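Local structure of amidohydrolase (Xanthomonas campestris pv. campestris, 4DZH) at residues 22-25 with 31-34; 119-124 with 147-152; 201-206 with 249-254; 209-214 with 225-230; 351-356 with 396-401. The protein is a zinc-binding amidohydrolase of the ATZ/TRZ family that probably deaminates adenosine-type nucleosides such as 5'-methylthioadenosine. All coordinates share one frame; numbering follows the deposited sequence.

Contact 1: residues 22-25 with 31-34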
# COMPACT_ATOMS: atom_id res chain seq x y z
N TYR A 22 15.12 10.81 -15.17
CA TYR A 22 14.59 11.88 -14.31
C TYR A 22 15.44 11.94 -13.08
O TYR A 22 15.80 10.89 -12.51
CB TYR A 22 13.13 11.61 -13.91
CG TYR A 22 12.26 11.45 -15.11
CD1 TYR A 22 11.67 12.55 -15.70
CD2 TYR A 22 12.03 10.18 -15.67
CE1 TYR A 22 10.87 12.41 -16.83
CE2 TYR A 22 11.24 10.03 -16.81
CZ TYR A 22 10.65 11.15 -17.38
OH TYR A 22 9.85 11.03 -18.51
N VAL A 23 15.83 13.15 -12.70
CA VAL A 23 16.46 13.34 -11.39
C VAL A 23 15.55 14.17 -10.50
O VAL A 23 15.09 15.24 -10.90
CB VAL A 23 17.86 14.03 -11.48
CG1 VAL A 23 18.41 14.35 -10.10
CG2 VAL A 23 18.82 13.14 -12.29
N VAL A 24 15.25 13.67 -9.29
CA VAL A 24 14.39 14.36 -8.36
C VAL A 24 15.21 14.82 -7.17
O VAL A 24 15.49 14.04 -6.26
CB VAL A 24 13.24 13.43 -7.88
CG1 VAL A 24 12.36 14.18 -6.90
CG2 VAL A 24 12.47 12.85 -9.10
N PRO A 25 15.65 16.09 -7.17
CA PRO A 25 16.65 16.51 -6.17
C PRO A 25 16.12 16.76 -4.75
O PRO A 25 16.96 16.79 -3.85
CB PRO A 25 17.21 17.81 -6.78
CG PRO A 25 16.03 18.40 -7.55
CD PRO A 25 15.28 17.17 -8.11
N VAL A 31 10.54 20.10 -7.94
CA VAL A 31 11.25 20.15 -9.21
C VAL A 31 11.66 18.76 -9.73
O VAL A 31 12.18 17.92 -8.97
CB VAL A 31 12.45 21.13 -9.13
CG1 VAL A 31 13.48 20.87 -10.21
CG2 VAL A 31 11.94 22.56 -9.19
N VAL A 32 11.44 18.52 -11.01
CA VAL A 32 11.93 17.29 -11.63
C VAL A 32 12.87 17.60 -12.81
O VAL A 32 12.48 18.27 -13.75
CB VAL A 32 10.76 16.37 -12.08
CG1 VAL A 32 11.29 15.10 -12.72
CG2 VAL A 32 9.88 16.02 -10.87
N LEU A 33 14.11 17.13 -12.72
CA LEU A 33 15.08 17.41 -13.77
C LEU A 33 15.09 16.30 -14.78
O LEU A 33 15.58 15.21 -14.52
CB LEU A 33 16.48 17.54 -13.15
CG LEU A 33 16.55 18.47 -11.96
CD1 LEU A 33 17.93 18.37 -11.32
CD2 LEU A 33 16.23 19.89 -12.42
N GLU A 34 14.59 16.59 -15.97
CA GLU A 34 14.55 15.59 -17.00
C GLU A 34 15.93 15.38 -17.66
O GLU A 34 16.62 16.35 -17.94
CB GLU A 34 13.53 16.02 -18.04
CG GLU A 34 13.35 15.07 -19.17
CD GLU A 34 11.91 15.11 -19.69
OE1 GLU A 34 11.23 16.14 -19.45
OE2 GLU A 34 11.46 14.12 -20.31

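Contact 2: residues 119-124 with 147-152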
# COMPACT_ATOMS: atom_id res chain seq x y z
N ASP A 119 20.34 -11.23 13.24
CA ASP A 119 19.70 -11.87 12.11
C ASP A 119 18.50 -11.01 11.63
O ASP A 119 18.31 -10.83 10.41
CB ASP A 119 19.21 -13.27 12.47
CG ASP A 119 20.37 -14.28 12.66
OD1 ASP A 119 21.52 -13.95 12.32
OD2 ASP A 119 20.07 -15.40 13.15
N GLY A 120 17.71 -10.51 12.59
CA GLY A 120 16.54 -9.72 12.25
C GLY A 120 16.92 -8.40 11.58
O GLY A 120 16.30 -7.96 10.61
N THR A 121 17.97 -7.78 12.08
CA THR A 121 18.47 -6.54 11.48
C THR A 121 18.97 -6.77 10.07
O THR A 121 18.72 -5.97 9.14
CB THR A 121 19.58 -5.94 12.36
OG1 THR A 121 19.04 -5.67 13.66
CG2 THR A 121 20.06 -4.65 11.76
N THR A 122 19.70 -7.89 9.89
CA THR A 122 20.23 -8.22 8.59
C THR A 122 19.12 -8.50 7.57
O THR A 122 19.16 -8.02 6.43
CB THR A 122 21.17 -9.44 8.70
OG1 THR A 122 22.22 -9.12 9.61
CG2 THR A 122 21.73 -9.79 7.35
N LEU A 123 18.10 -9.28 7.99
CA LEU A 123 16.91 -9.46 7.18
C LEU A 123 16.27 -8.10 6.78
O LEU A 123 15.97 -7.88 5.60
CB LEU A 123 15.91 -10.33 7.96
CG LEU A 123 14.62 -10.65 7.21
CD1 LEU A 123 14.92 -11.26 5.83
CD2 LEU A 123 13.81 -11.56 8.07
N ALA A 124 16.16 -7.20 7.75
CA ALA A 124 15.60 -5.88 7.47
C ALA A 124 16.42 -5.08 6.45
O ALA A 124 15.86 -4.43 5.55
CB ALA A 124 15.43 -5.09 8.76
N ALA A 147 24.38 -1.55 15.52
CA ALA A 147 25.33 -0.59 14.95
C ALA A 147 26.40 -1.33 14.14
O ALA A 147 26.68 -0.97 13.00
CB ALA A 147 25.96 0.28 16.05
N ALA A 148 26.92 -2.41 14.71
CA ALA A 148 27.94 -3.20 14.02
C ALA A 148 27.40 -3.80 12.73
O ALA A 148 28.08 -3.77 11.68
CB ALA A 148 28.49 -4.29 14.94
N VAL A 149 26.17 -4.35 12.79
CA VAL A 149 25.53 -4.94 11.63
C VAL A 149 25.27 -3.93 10.53
O VAL A 149 25.63 -4.16 9.39
CB VAL A 149 24.22 -5.67 11.97
CG1 VAL A 149 23.50 -6.10 10.71
CG2 VAL A 149 24.53 -6.86 12.85
N TYR A 150 24.69 -2.78 10.88
CA TYR A 150 24.51 -1.73 9.88
C TYR A 150 25.87 -1.30 9.25
O TYR A 150 25.95 -1.16 8.03
CB TYR A 150 23.79 -0.52 10.49
CG TYR A 150 22.30 -0.77 10.72
CD1 TYR A 150 21.44 -1.16 9.70
CD2 TYR A 150 21.75 -0.57 11.98
CE1 TYR A 150 20.09 -1.36 9.93
CE2 TYR A 150 20.39 -0.76 12.19
CZ TYR A 150 19.59 -1.16 11.18
OH TYR A 150 18.22 -1.37 11.34
N LYS A 151 26.88 -1.09 10.10
CA LYS A 151 28.20 -0.62 9.65
C LYS A 151 28.76 -1.67 8.70
O LYS A 151 29.23 -1.33 7.61
CB LYS A 151 29.13 -0.42 10.83
CG LYS A 151 30.52 0.07 10.40
CD LYS A 151 30.41 1.41 9.68
CE LYS A 151 31.82 1.96 9.29
NZ LYS A 151 31.83 3.43 9.07
N GLN A 152 28.69 -2.94 9.07
CA GLN A 152 29.26 -4.01 8.21
C GLN A 152 28.61 -4.03 6.80
O GLN A 152 29.26 -4.32 5.77
CB GLN A 152 29.08 -5.37 8.92
CG GLN A 152 29.50 -6.62 8.13
CD GLN A 152 28.75 -7.87 8.60
OE1 GLN A 152 28.29 -7.94 9.75
NE2 GLN A 152 28.60 -8.86 7.69

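Contact 3: residues 201-206 with 249-254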
# COMPACT_ATOMS: atom_id res chain seq x y z
N HIS A 201 11.88 4.50 26.12
CA HIS A 201 10.86 3.71 25.43
C HIS A 201 9.53 4.46 25.23
O HIS A 201 9.04 4.59 24.09
CB HIS A 201 10.63 2.36 26.11
CG HIS A 201 9.45 1.63 25.57
ND1 HIS A 201 8.24 1.55 26.24
CD2 HIS A 201 9.26 1.00 24.38
CE1 HIS A 201 7.37 0.89 25.49
NE2 HIS A 201 7.97 0.54 24.37
N ALA A 202 8.94 4.95 26.31
CA ALA A 202 7.64 5.62 26.25
C ALA A 202 7.46 6.39 27.58
O ALA A 202 8.16 6.12 28.57
CB ALA A 202 6.52 4.60 26.10
N PRO A 203 6.55 7.37 27.60
CA PRO A 203 6.37 8.13 28.85
C PRO A 203 5.94 7.23 30.01
O PRO A 203 6.27 7.55 31.18
CB PRO A 203 5.27 9.14 28.49
CG PRO A 203 5.46 9.34 26.99
CD PRO A 203 5.77 7.94 26.49
N TYR A 204 5.20 6.16 29.71
CA TYR A 204 4.66 5.26 30.75
C TYR A 204 5.63 4.16 31.20
O TYR A 204 5.32 3.39 32.11
CB TYR A 204 3.33 4.63 30.32
CG TYR A 204 3.39 3.98 28.94
CD1 TYR A 204 3.82 2.66 28.79
CD2 TYR A 204 3.00 4.68 27.81
CE1 TYR A 204 3.88 2.07 27.54
CE2 TYR A 204 3.05 4.10 26.56
CZ TYR A 204 3.47 2.80 26.44
OH TYR A 204 3.52 2.25 25.18
N THR A 205 6.80 4.09 30.58
CA THR A 205 7.77 3.06 30.96
C THR A 205 9.08 3.67 31.40
O THR A 205 10.03 2.95 31.67
CB THR A 205 8.10 2.08 29.82
OG1 THR A 205 8.52 2.82 28.66
CG2 THR A 205 6.91 1.19 29.48
N VAL A 206 9.13 4.99 31.45
CA VAL A 206 10.35 5.69 31.79
C VAL A 206 10.02 6.68 32.90
O VAL A 206 9.21 7.60 32.71
CB VAL A 206 10.96 6.44 30.59
CG1 VAL A 206 12.19 7.26 31.01
CG2 VAL A 206 11.33 5.47 29.46
N ALA A 249 2.93 17.63 28.27
CA ALA A 249 3.09 18.60 29.36
C ALA A 249 4.15 18.16 30.38
O ALA A 249 5.00 18.95 30.81
CB ALA A 249 1.74 18.84 30.05
N ARG A 250 4.09 16.88 30.77
CA ARG A 250 5.11 16.31 31.64
C ARG A 250 6.52 16.31 31.03
O ARG A 250 7.49 16.66 31.69
CB ARG A 250 4.73 14.90 32.08
CG ARG A 250 5.89 14.08 32.66
CD ARG A 250 5.41 12.69 33.10
NE ARG A 250 6.52 11.91 33.63
CZ ARG A 250 6.92 10.75 33.12
NH1 ARG A 250 6.27 10.26 32.08
NH2 ARG A 250 7.97 10.10 33.64
N LEU A 251 6.64 15.91 29.76
CA LEU A 251 7.94 15.94 29.11
C LEU A 251 8.47 17.37 28.98
O LEU A 251 9.67 17.60 29.08
CB LEU A 251 7.83 15.33 27.71
CG LEU A 251 7.51 13.83 27.61
CD1 LEU A 251 7.09 13.45 26.20
CD2 LEU A 251 8.67 12.95 28.05
N ASP A 252 7.56 18.32 28.78
CA ASP A 252 7.92 19.74 28.71
C ASP A 252 8.52 20.20 30.05
O ASP A 252 9.56 20.84 30.08
CB ASP A 252 6.70 20.58 28.31
CG ASP A 252 7.03 22.07 28.14
OD1 ASP A 252 8.23 22.41 28.15
OD2 ASP A 252 6.10 22.89 27.96
N ARG A 253 7.87 19.84 31.16
CA ARG A 253 8.39 20.20 32.47
C ARG A 253 9.70 19.46 32.77
O ARG A 253 10.56 19.98 33.47
CB ARG A 253 7.33 19.98 33.55
CG ARG A 253 7.24 18.55 34.09
CD ARG A 253 6.57 18.44 35.47
NE ARG A 253 5.92 17.13 35.60
CZ ARG A 253 6.53 16.02 36.03
NH1 ARG A 253 7.81 16.04 36.40
NH2 ARG A 253 5.84 14.88 36.08
N LEU A 254 9.88 18.25 32.22
CA LEU A 254 11.12 17.51 32.39
C LEU A 254 12.26 18.05 31.51
O LEU A 254 13.41 17.64 31.66
CB LEU A 254 10.92 16.00 32.13
CG LEU A 254 10.04 15.28 33.16
CD1 LEU A 254 9.63 13.90 32.69
CD2 LEU A 254 10.78 15.22 34.52

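Contact 4: residues 209-214 with 225-230. With ZN (zinc ion), chain E.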
# COMPACT_ATOMS: atom_id res chain seq x y z
N ALA A 209 13.18 10.37 36.92
CA ALA A 209 14.62 10.36 37.13
C ALA A 209 15.39 9.88 35.90
O ALA A 209 16.41 10.45 35.56
CB ALA A 209 14.96 9.51 38.35
N ASN A 210 14.89 8.83 35.25
CA ASN A 210 15.48 8.35 34.01
C ASN A 210 15.36 9.37 32.88
O ASN A 210 16.28 9.53 32.08
CB ASN A 210 14.88 7.00 33.61
CG ASN A 210 15.49 5.85 34.41
OD1 ASN A 210 16.60 5.99 34.94
ND2 ASN A 210 14.79 4.73 34.48
N PHE A 211 14.24 10.10 32.85
CA PHE A 211 14.04 11.13 31.82
C PHE A 211 15.00 12.28 32.08
O PHE A 211 15.58 12.87 31.16
CB PHE A 211 12.58 11.64 31.79
CG PHE A 211 11.73 10.95 30.77
CD1 PHE A 211 12.16 10.79 29.44
CD2 PHE A 211 10.50 10.45 31.12
CE1 PHE A 211 11.35 10.15 28.51
CE2 PHE A 211 9.70 9.82 30.21
CZ PHE A 211 10.12 9.68 28.89
N GLU A 212 15.21 12.60 33.36
CA GLU A 212 16.14 13.65 33.70
C GLU A 212 17.55 13.27 33.26
O GLU A 212 18.32 14.10 32.76
CB GLU A 212 16.12 13.89 35.21
CG GLU A 212 17.34 14.65 35.76
CD GLU A 212 17.61 15.99 35.06
OE1 GLU A 212 16.76 16.50 34.31
OE2 GLU A 212 18.71 16.52 35.27
N ARG A 213 17.90 11.99 33.42
CA ARG A 213 19.23 11.53 33.09
C ARG A 213 19.43 11.55 31.57
O ARG A 213 20.52 11.89 31.06
CB ARG A 213 19.44 10.14 33.67
CG ARG A 213 20.88 9.65 33.69
CD ARG A 213 21.06 8.47 34.67
NE ARG A 213 22.40 7.86 34.64
CZ ARG A 213 22.70 6.73 35.28
NH1 ARG A 213 21.78 6.08 35.99
NH2 ARG A 213 23.93 6.24 35.22
N VAL A 214 18.39 11.20 30.82
CA VAL A 214 18.46 11.30 29.37
C VAL A 214 18.65 12.76 28.94
O VAL A 214 19.43 13.06 28.03
CB VAL A 214 17.17 10.75 28.75
CG1 VAL A 214 17.00 11.22 27.27
CG2 VAL A 214 17.16 9.24 28.85
N VAL A 225 17.01 12.52 21.02
CA VAL A 225 16.18 11.72 21.92
C VAL A 225 15.01 11.14 21.12
O VAL A 225 14.18 11.88 20.64
CB VAL A 225 15.67 12.60 23.10
CG1 VAL A 225 14.76 11.80 24.00
CG2 VAL A 225 16.86 13.17 23.87
N HIS A 226 14.94 9.81 20.98
CA HIS A 226 13.95 9.13 20.11
C HIS A 226 12.87 8.50 20.98
O HIS A 226 13.15 7.50 21.66
CB HIS A 226 14.73 8.03 19.37
CG HIS A 226 13.93 7.22 18.38
ND1 HIS A 226 14.51 6.23 17.60
CD2 HIS A 226 12.61 7.20 18.07
CE1 HIS A 226 13.59 5.67 16.84
NE2 HIS A 226 12.43 6.24 17.10
N LEU A 227 11.64 9.04 20.96
CA LEU A 227 10.63 8.69 21.96
C LEU A 227 9.24 8.44 21.38
O LEU A 227 8.65 9.34 20.76
CB LEU A 227 10.54 9.82 22.98
CG LEU A 227 9.46 9.77 24.06
CD1 LEU A 227 9.78 8.66 25.01
CD2 LEU A 227 9.42 11.12 24.84
N HIS A 228 8.69 7.25 21.60
CA HIS A 228 7.26 7.06 21.34
C HIS A 228 6.44 8.03 22.17
O HIS A 228 6.50 7.97 23.41
CB HIS A 228 6.79 5.64 21.68
CG HIS A 228 7.48 4.54 20.94
ND1 HIS A 228 8.32 3.66 21.57
CD2 HIS A 228 7.37 4.10 19.66
CE1 HIS A 228 8.73 2.74 20.71
NE2 HIS A 228 8.17 2.99 19.54
N THR A 229 5.65 8.89 21.52
CA THR A 229 4.96 9.97 22.26
C THR A 229 3.50 10.13 21.83
O THR A 229 3.20 10.35 20.64
CB THR A 229 5.68 11.31 22.01
OG1 THR A 229 7.08 11.19 22.29
CG2 THR A 229 5.10 12.45 22.91
N HIS A 230 2.55 10.08 22.78
CA HIS A 230 1.14 10.30 22.45
C HIS A 230 0.61 9.34 21.36
O HIS A 230 -0.16 9.72 20.45
CB HIS A 230 0.85 11.77 22.06
CG HIS A 230 0.75 12.69 23.24
ND1 HIS A 230 -0.19 13.71 23.30
CD2 HIS A 230 1.47 12.77 24.38
CE1 HIS A 230 -0.05 14.36 24.45
NE2 HIS A 230 0.95 13.81 25.12
ZN ZN E . 7.82 1.86 17.72
O HOH W 1 5.84 1.86 18.12

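Contact 5: residues 351-356 with 396-401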
# COMPACT_ATOMS: atom_id res chain seq x y z
N THR A 351 5.40 17.10 -1.19
CA THR A 351 5.51 17.27 0.26
C THR A 351 5.71 15.94 0.96
O THR A 351 6.51 15.81 1.89
CB THR A 351 4.28 17.99 0.79
OG1 THR A 351 4.21 19.30 0.19
CG2 THR A 351 4.35 18.14 2.31
N THR A 352 4.98 14.93 0.50
CA THR A 352 5.13 13.60 1.09
C THR A 352 6.53 13.04 0.79
O THR A 352 7.19 12.48 1.67
CB THR A 352 4.03 12.62 0.59
OG1 THR A 352 2.72 13.10 0.94
CG2 THR A 352 4.25 11.27 1.23
N LEU A 353 6.96 13.14 -0.47
CA LEU A 353 8.29 12.67 -0.83
C LEU A 353 9.37 13.44 -0.04
O LEU A 353 10.39 12.85 0.38
CB LEU A 353 8.52 12.74 -2.35
CG LEU A 353 9.82 12.03 -2.74
CD1 LEU A 353 9.75 10.50 -2.54
CD2 LEU A 353 10.13 12.29 -4.20
N ARG A 354 9.12 14.73 0.20
CA ARG A 354 10.05 15.53 1.02
C ARG A 354 10.18 14.94 2.43
O ARG A 354 11.29 14.77 2.92
CB ARG A 354 9.57 16.98 1.08
CG ARG A 354 10.56 17.95 1.78
CD ARG A 354 10.14 19.39 1.52
NE ARG A 354 10.99 20.42 2.17
CZ ARG A 354 12.08 20.93 1.59
NH1 ARG A 354 12.46 20.45 0.40
NH2 ARG A 354 12.80 21.93 2.18
N ALA A 355 9.05 14.63 3.06
CA ALA A 355 9.03 14.01 4.38
C ALA A 355 9.81 12.70 4.39
O ALA A 355 10.59 12.42 5.33
CB ALA A 355 7.62 13.83 4.87
N ALA A 356 9.60 11.87 3.36
CA ALA A 356 10.27 10.58 3.25
C ALA A 356 11.79 10.63 3.06
O ALA A 356 12.48 9.60 3.22
CB ALA A 356 9.64 9.78 2.09
N HIS A 396 2.91 12.79 -14.45
CA HIS A 396 3.71 13.53 -13.43
C HIS A 396 4.56 12.57 -12.61
O HIS A 396 4.06 11.60 -12.01
CB HIS A 396 2.81 14.34 -12.51
CG HIS A 396 1.91 15.29 -13.24
ND1 HIS A 396 2.31 16.55 -13.62
CD2 HIS A 396 0.62 15.16 -13.66
CE1 HIS A 396 1.31 17.17 -14.23
NE2 HIS A 396 0.28 16.35 -14.27
N VAL A 397 5.85 12.83 -12.58
CA VAL A 397 6.81 11.94 -11.94
C VAL A 397 6.62 11.92 -10.41
O VAL A 397 6.65 10.85 -9.80
CB VAL A 397 8.25 12.37 -12.28
CG1 VAL A 397 9.27 11.62 -11.44
CG2 VAL A 397 8.50 12.15 -13.78
N LEU A 398 6.43 13.08 -9.79
CA LEU A 398 6.25 13.08 -8.31
C LEU A 398 4.98 12.30 -7.91
O LEU A 398 5.03 11.48 -7.00
CB LEU A 398 6.23 14.50 -7.73
CG LEU A 398 7.57 15.18 -8.02
CD1 LEU A 398 7.52 16.61 -7.53
CD2 LEU A 398 8.73 14.43 -7.37
N SER A 399 3.88 12.57 -8.61
CA SER A 399 2.64 11.82 -8.45
C SER A 399 2.89 10.33 -8.57
O SER A 399 2.36 9.53 -7.79
CB SER A 399 1.68 12.17 -9.60
OG SER A 399 1.04 13.41 -9.38
N GLN A 400 3.64 9.96 -9.60
CA GLN A 400 3.88 8.54 -9.85
C GLN A 400 4.66 7.86 -8.75
O GLN A 400 4.38 6.71 -8.39
CB GLN A 400 4.61 8.37 -11.17
CG GLN A 400 3.97 7.24 -11.97
CD GLN A 400 2.70 7.70 -12.66
OE1 GLN A 400 1.82 8.34 -12.08
NE2 GLN A 400 2.63 7.39 -13.99
N LEU A 401 5.63 8.56 -8.18
CA LEU A 401 6.45 7.95 -7.14
C LEU A 401 5.63 7.71 -5.87
O LEU A 401 5.85 6.72 -5.15
CB LEU A 401 7.61 8.89 -6.79
CG LEU A 401 8.66 8.83 -7.89
CD1 LEU A 401 9.70 9.97 -7.63
CD2 LEU A 401 9.37 7.52 -7.95

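Contact 1: residues 22-25 with 31-34
Residues 22-25 and 31-34 run antiparallel, and V23 and L33 form a hydrogen-bonded antiparallel pair flanked by the non-hydrogen-bonded pair of Y22 and E34. This is a short beta ladder closed by the five residues between the segments, a hairpin-like excursion of the N-terminal part of the chain. Two bonds hold the ladder: V23 N gives its proton to L33 O at 2.8 Å, nearly straight at 172°, and L33 N returns one to V23 O, also at 2.8 Å. Next to this pair, Y22 CA-H makes a bent CA-H...O contact with L33 O, giving that oxygen a second, weaker partner. On one face of the ladder the Y22 ring carries the packing. Its CG stands anti to its own carbonyl carbon (chi1 -57°), which brings CD1 to 3.9 Å from V32 CG1, while the E34 side chain runs alongside in the same direction and sets OE2 3.9 Å from Y22 CE1. Ring and carboxylate planes are 37° apart, and the carboxylate meets the ring obliquely. On the other face V23 CB lies 4.1 Å from L33 CB. Beyond the ladder P25 closes the packing, its CG lying 4.2 Å from L33 CD1. Outside the two segments, Y22 and V24 bond through their backbones to the strand 69-80, and V24 and V32 both rest on L398 of helix 397-403. Where the ladder gives way to the turn, the ring carbon CD of P25 comes within 3.3 Å of V31 O.

Contact 2: residues 119-124 with 147-152
The phenol ring of Y150 receives the methyl group of T121 over one face: CG2 of T121 stands 3.6 Å above the ring plane, offset toward the rim at the hydroxyl end. The distance from T121 CG2 to the centroid of the Y150 ring is 3.9 Å, with the methyl 23° off the ring normal, a CH-pi contact. Its nearest ring atom is Y150 CZ, 3.6 Å from T121 CG2. The two side chains cross at about a right angle, the short threonine branch meeting the long axis of the tyrosine broadside. In T121 the methyl is the branch anti to the backbone N, while OG1 (chi1 -60°) lies beside that N and turns back to bond V117 O one helical turn earlier. The same division of labour holds in T122, whose OG1 bonds A118 O and at the same time touches V149 CG1 at 3.5 Å. The same valine methyl, V149 CG1, also touches T121 CG2, at 3.9 Å. No hydrogen bond joins the two segments; both hydroxyls bond back into their own helix, and T121 OG1 has in addition a weak bond with Q146 of helix 143-152. The hydroxyl of Y150 bonds E138 and N82, which fixes the far end of the ring; the Y150 side chain lies about 9 Å from that of the zinc ligand H81. Helices 114-130 and 143-152 pass at 35° with local axes 9.7 Å apart. Strand 133-139 runs between them in sequence, and I194 of strand 194-200 packs against Y150, so the pair forms part of the helical layer outside the barrel strands.

Contact 3: residues 201-206 with 249-254
The loop that follows barrel strand 194-200 is gripped by R250 of helix 247-254, whose guanidinium binds two backbone carbonyls of the loop, those of P203 and V206. R250 NH1 donates to P203 O at 2.9 Å, and R250 NH2 to V206 O at the same 2.9 Å. The second bond is the more regular: V206 O lies in the guanidinium plane, NH2 lies in the carbonyl plane, and the N-H...O angle is 167°. The first is bent, with P203 O tilted 16° out of the guanidinium plane and NH1 displaced from the plane of the carbonyl it serves. An extended chain carries the group across, its CG anti to the backbone N (chi1 164°) and the aliphatic part straight from CG to NE. Two carbonyls at separate nitrogens fix the guanidinium against rotation, and a salt bridge from NH2 to D208 adds a third partner, while Y243 makes a cation-pi contact with the same side chain. In the metal-dependent hydrolase barrel, the C-terminal ends of the strands bear the metal site, and this loop leaves one of them: the P203 side chain lies about 5 Å from that of the zinc ligand H228. Apolar packing is slight by comparison, P203 CG meeting L251 CD1 at 4.5 Å. Inside the loop, the H201 ring and T205 share a hydrogen bond, H201 ND1 to T205 OG1 at 2.7 Å, with the hydroxyl oxygen at the ring edge and in its plane. F211 of helix 208-221 packs on V206, R250 and L251 alike.

Contact 4: residues 209-214 with 225-230
F211 and V214 of helix 208-221 meet L227 and V225 of strand 225-229 in two purely apolar contacts. The F211 ring presents its edge: CZ lies 4.0 Å from L227 CD1, the methyl near the ring plane, and the two side chains approach from opposite directions. One helical turn on, V214 CG1 reaches V225 CG2 at 3.9 Å and V225 CG1 at 4.0 Å, so one methyl of the helix rests against both branches of the strand valine. In V214 that methyl is the branch anti to the backbone N (chi1 162°). Further out, P200 of strand 194-200 packs on F211, V225 and L227, and L251 of helix 247-254 touches L227, so the packing draws on several elements of the fold.

The same strand serves the metal site. H228 follows L227 directly and takes no part in the helix packing; it binds zinc through NE2 at 2.2 Å. H79, H81 and D316 bind the same ion, together with a water 2.0 Å from the zinc. Behind the coordinating nitrogen, H228 ND1 bonds H201 O, a second-shell contact that fixes the rotation of the imidazole. H226 bonds through NE2 to H79 ND1 and so helps position another ligand. T229 OG1 donates to L227 O at 2.9 Å, from above the carbonyl plane. A barrel strand packed under its outer helix on one side and supplying a metal-binding histidine near its C-terminal end fits the TIM-barrel fold of the amidohydrolases.

Contact 5: residues 351-356 with 396-401
Apolar packing alone joins L353 of helix 349-363 to L398 and L401 of helix 397-403. A single methyl group of L353 does the work on its side: CD2 lies 4.1 Å from L398 CD2 and 4.2 Å from L401 CD1. The two partners are one helical turn apart, and the leucine tip meets their ends at the same time. Against L398 the L353 side chain stands at about a right angle; against L401 the crossing is oblique. L353 places its CG anti to the backbone N (chi1 -171°), which carries the branched end out to the other helix.

The hydrogen bonds here are internal to each helix. A355 N bonds T351 O at 3.0 Å, and at the start of the other helix Q400 N bonds O of H396, the N-cap residue, at 2.9 Å.

Polar side chains nearby reach elsewhere: R354 forms a salt bridge with E27, Q400 NE2 bonds the carbonyls of T391 and P393, and S399 OG bonds D92 of the second subunit, so helix 397-403 also takes part in the dimer contact. Around the leucines, I402 and I26 pack on L353, and A350 of helix 349-363 touches L398. T352 touches A334 and N330 of helix 326-341 as well as I402 of helix 397-403, so the three helices meet there.

From the N terminus, contact 1 closes first, turning the chain back within a short hairpin-like loop. Contact 2 follows in series and pairs helices 114-130 and 143-152, with strand 133-139 between them in the chain. Contact 3 then spans 42 residues, from the loop after strand 194-200 to helix 247-254, and contact 4 lies entirely within that span; the two touch, with centres 6 Å apart, near the zinc site. Contact 5 closes last, bringing helix 397-403 back to helix 349-363. Although far from it in sequence, contact 5 packs against contact 1, on the opposite side of the chain's centre from contact 4.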